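Local structure of excinuclease ABC, subunit A. (2VF7) at residues A[680-685]-A[698-703]. The protein binds DNA and hydrolyses ATP as a zinc-containing UvrA-family member of the ABC superfamily, probably helping to recognise damaged DNA for excision repair. The protein carries 1 engineered substitution. Residues are numbered along the deposited sequence; the frame is centred on the assembly and turned at random.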
loop_
_atom_site.group_PDB
_atom_site.type_symbol
_atom_site.label_atom_id
_atom_site.label_comp_id
_atom_site.label_asym_id
_atom_site.label_seq_id
_atom_site.Cartn_x
_atom_site.Cartn_y
_atom_site.Cartn_z
ATOM N N GLU A 680 -43.593 5.704 -11.125
ATOM C CA GLU A 680 -43.566 7.034 -10.517
ATOM C C GLU A 680 -44.808 7.390 -9.694
ATOM O O GLU A 680 -45.952 7.282 -10.167
ATOM C CB GLU A 680 -43.347 8.103 -11.579
ATOM C CG GLU A 680 -42.057 7.997 -12.359
ATOM C CD GLU A 680 -42.055 8.929 -13.566
ATOM O OE1 GLU A 680 -43.135 9.385 -13.969
ATOM O OE2 GLU A 680 -40.974 9.218 -14.109
ATOM N N TYR A 681 -44.562 7.815 -8.462
ATOM C CA TYR A 681 -45.566 8.452 -7.601
ATOM C C TYR A 681 -45.406 9.963 -7.730
ATOM O O TYR A 681 -44.370 10.524 -7.329
ATOM C CB TYR A 681 -45.376 8.021 -6.139
ATOM C CG TYR A 681 -46.143 8.850 -5.119
ATOM C CD1 TYR A 681 -47.536 8.754 -4.996
ATOM C CD2 TYR A 681 -45.475 9.720 -4.263
ATOM C CE1 TYR A 681 -48.239 9.517 -4.055
ATOM C CE2 TYR A 681 -46.164 10.471 -3.330
ATOM C CZ TYR A 681 -47.536 10.364 -3.232
ATOM O OH TYR A 681 -48.183 11.122 -2.294
ATOM N N ARG A 682 -46.424 10.597 -8.303
ATOM C CA ARG A 682 -46.469 12.040 -8.540
ATOM C C ARG A 682 -45.252 12.578 -9.277
ATOM O O ARG A 682 -44.645 13.569 -8.848
ATOM C CB ARG A 682 -46.695 12.813 -7.231
ATOM C CG ARG A 682 -48.144 12.893 -6.767
ATOM C CD ARG A 682 -48.269 14.036 -5.776
ATOM N NE ARG A 682 -47.865 13.645 -4.429
ATOM C CZ ARG A 682 -47.332 14.469 -3.526
ATOM N NH1 ARG A 682 -47.093 15.741 -3.820
ATOM N NH2 ARG A 682 -47.020 14.008 -2.317
ATOM N N GLY A 683 -44.903 11.919 -10.385
ATOM C CA GLY A 683 -43.792 12.334 -11.251
ATOM C C GLY A 683 -42.383 12.164 -10.691
ATOM O O GLY A 683 -41.432 12.730 -11.240
ATOM N N LYS A 684 -42.254 11.388 -9.605
ATOM C CA LYS A 684 -40.963 11.025 -9.013
ATOM C C LYS A 684 -40.775 9.503 -8.917
ATOM O O LYS A 684 -41.674 8.809 -8.451
ATOM C CB LYS A 684 -40.873 11.598 -7.596
ATOM C CG LYS A 684 -40.791 13.113 -7.528
ATOM C CD LYS A 684 -39.996 13.580 -6.309
ATOM C CE LYS A 684 -39.985 15.118 -6.224
ATOM N NZ LYS A 684 -39.730 15.751 -7.554
ATOM N N ASN A 685 -39.621 8.968 -9.325
ATOM C CA ASN A 685 -39.359 7.538 -9.083
ATOM C C ASN A 685 -38.901 7.356 -7.648
ATOM O O ASN A 685 -38.874 8.325 -6.915
ATOM C CB ASN A 685 -38.442 6.860 -10.140
ATOM C CG ASN A 685 -37.060 7.519 -10.280
ATOM O OD1 ASN A 685 -36.450 7.917 -9.299
ATOM N ND2 ASN A 685 -36.574 7.628 -11.510
ATOM N N HIS A 698 -40.093 18.017 2.419
ATOM C CA HIS A 698 -41.001 18.695 3.328
ATOM C C HIS A 698 -42.121 19.317 2.499
ATOM O O HIS A 698 -43.304 19.219 2.860
ATOM C CB HIS A 698 -40.206 19.745 4.117
ATOM C CG HIS A 698 -41.026 20.573 5.058
ATOM N ND1 HIS A 698 -41.604 21.768 4.687
ATOM C CD2 HIS A 698 -41.321 20.403 6.370
ATOM C CE1 HIS A 698 -42.239 22.289 5.724
ATOM N NE2 HIS A 698 -42.078 21.482 6.759
ATOM N N ASP A 699 -41.737 19.925 1.377
ATOM C CA ASP A 699 -42.658 20.386 0.348
ATOM C C ASP A 699 -43.499 19.253 -0.245
ATOM O O ASP A 699 -44.720 19.324 -0.257
ATOM C CB ASP A 699 -41.872 21.028 -0.793
ATOM C CG ASP A 699 -41.385 22.413 -0.465
ATOM O OD1 ASP A 699 -41.862 23.354 -1.129
ATOM O OD2 ASP A 699 -40.533 22.571 0.438
ATOM N N PHE A 700 -42.830 18.222 -0.739
ATOM C CA PHE A 700 -43.447 17.180 -1.550
ATOM C C PHE A 700 -44.472 16.317 -0.783
ATOM O O PHE A 700 -45.480 15.883 -1.350
ATOM C CB PHE A 700 -42.335 16.334 -2.195
ATOM C CG PHE A 700 -42.821 15.343 -3.214
ATOM C CD1 PHE A 700 -42.824 13.968 -2.924
ATOM C CD2 PHE A 700 -43.268 15.767 -4.463
ATOM C CE1 PHE A 700 -43.283 13.039 -3.859
ATOM C CE2 PHE A 700 -43.708 14.846 -5.394
ATOM C CZ PHE A 700 -43.724 13.479 -5.095
ATOM N N PHE A 701 -44.217 16.103 0.505
ATOM C CA PHE A 701 -45.046 15.244 1.357
ATOM C C PHE A 701 -45.904 16.001 2.351
ATOM O O PHE A 701 -46.368 15.407 3.326
ATOM C CB PHE A 701 -44.173 14.294 2.160
ATOM C CG PHE A 701 -43.544 13.217 1.343
ATOM C CD1 PHE A 701 -42.161 13.160 1.202
ATOM C CD2 PHE A 701 -44.330 12.262 0.707
ATOM C CE1 PHE A 701 -41.567 12.142 0.441
ATOM C CE2 PHE A 701 -43.761 11.258 -0.055
ATOM C CZ PHE A 701 -42.374 11.195 -0.183
ATOM N N ALA A 702 -46.096 17.299 2.111
ATOM C CA ALA A 702 -46.905 18.175 2.955
ATOM C C ALA A 702 -48.236 17.577 3.419
ATOM O O ALA A 702 -48.658 17.807 4.548
ATOM C CB ALA A 702 -47.161 19.478 2.230
ATOM N N ASP A 703 -48.894 16.820 2.545
ATOM C CA ASP A 703 -50.221 16.286 2.837
ATOM C C ASP A 703 -50.247 14.794 3.199
ATOM O O ASP A 703 -51.326 14.200 3.314
ATOM C CB ASP A 703 -51.177 16.595 1.677
ATOM C CG ASP A 703 -51.673 18.036 1.702
ATOM O OD1 ASP A 703 -51.744 18.669 0.618
ATOM O OD2 ASP A 703 -52.000 18.538 2.809
#
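Arg682 and Phe700 meet by the ends of their side chains, joining a type I' beta turn, Tyr681 to Lys684, to the C-terminal end of helix 694-700. Arginine suits the turn because its long chain can serve ring and backbone together. From the start, Arg682 CB rests 3.7 Å from Phe700 CZ. CG rises over the centre of the Tyr681 ring, and the bend at chi3 (-82°) swings the chain onward, with NE making a weak hydrogen bond to Tyr681 OH. The guanidinium is then laid against one face of Phe700 as a cation-pi stack, planes 9° apart, Arg682 CZ being 4.1 Å from the Phe700 ring centroid. At the tip Arg682 NH1 and NH2 both grip Phe700 O, at 3.0 and 2.6 Å, so the last helical carbonyl, at the end where the helix dipole would place partial negative charge, meets a cation. NH2 also bonds Tyr681 OH, which lies in the guanidinium plane, and forms a salt bridge with Glu704; these bonds probably fix the rotation of the group.

A phenylalanine offers two apolar faces, and both are used: opposite the guanidinium, Lys684 lays its methylene chain on the ring, Lys684 CE making a CH-pi contact 4.0 Å from the centroid of the Phe700 ring. An alanine in place of Phe700 would probably leave the guanidinium without its stacking surface and the lysine methylenes facing a gap, although the carbonyl bonds could persist. The turn closes through Lys684 N to Tyr681 O, and Gly683 tolerates the positive phi there. Buried Phe701, just past the helix, packs on helices 705-716 and 609-617, and its CE2 meets Tyr681 CE2 at 4.1 Å. Tyr681 CE2 also lies 3.9 Å from Phe700 CE1.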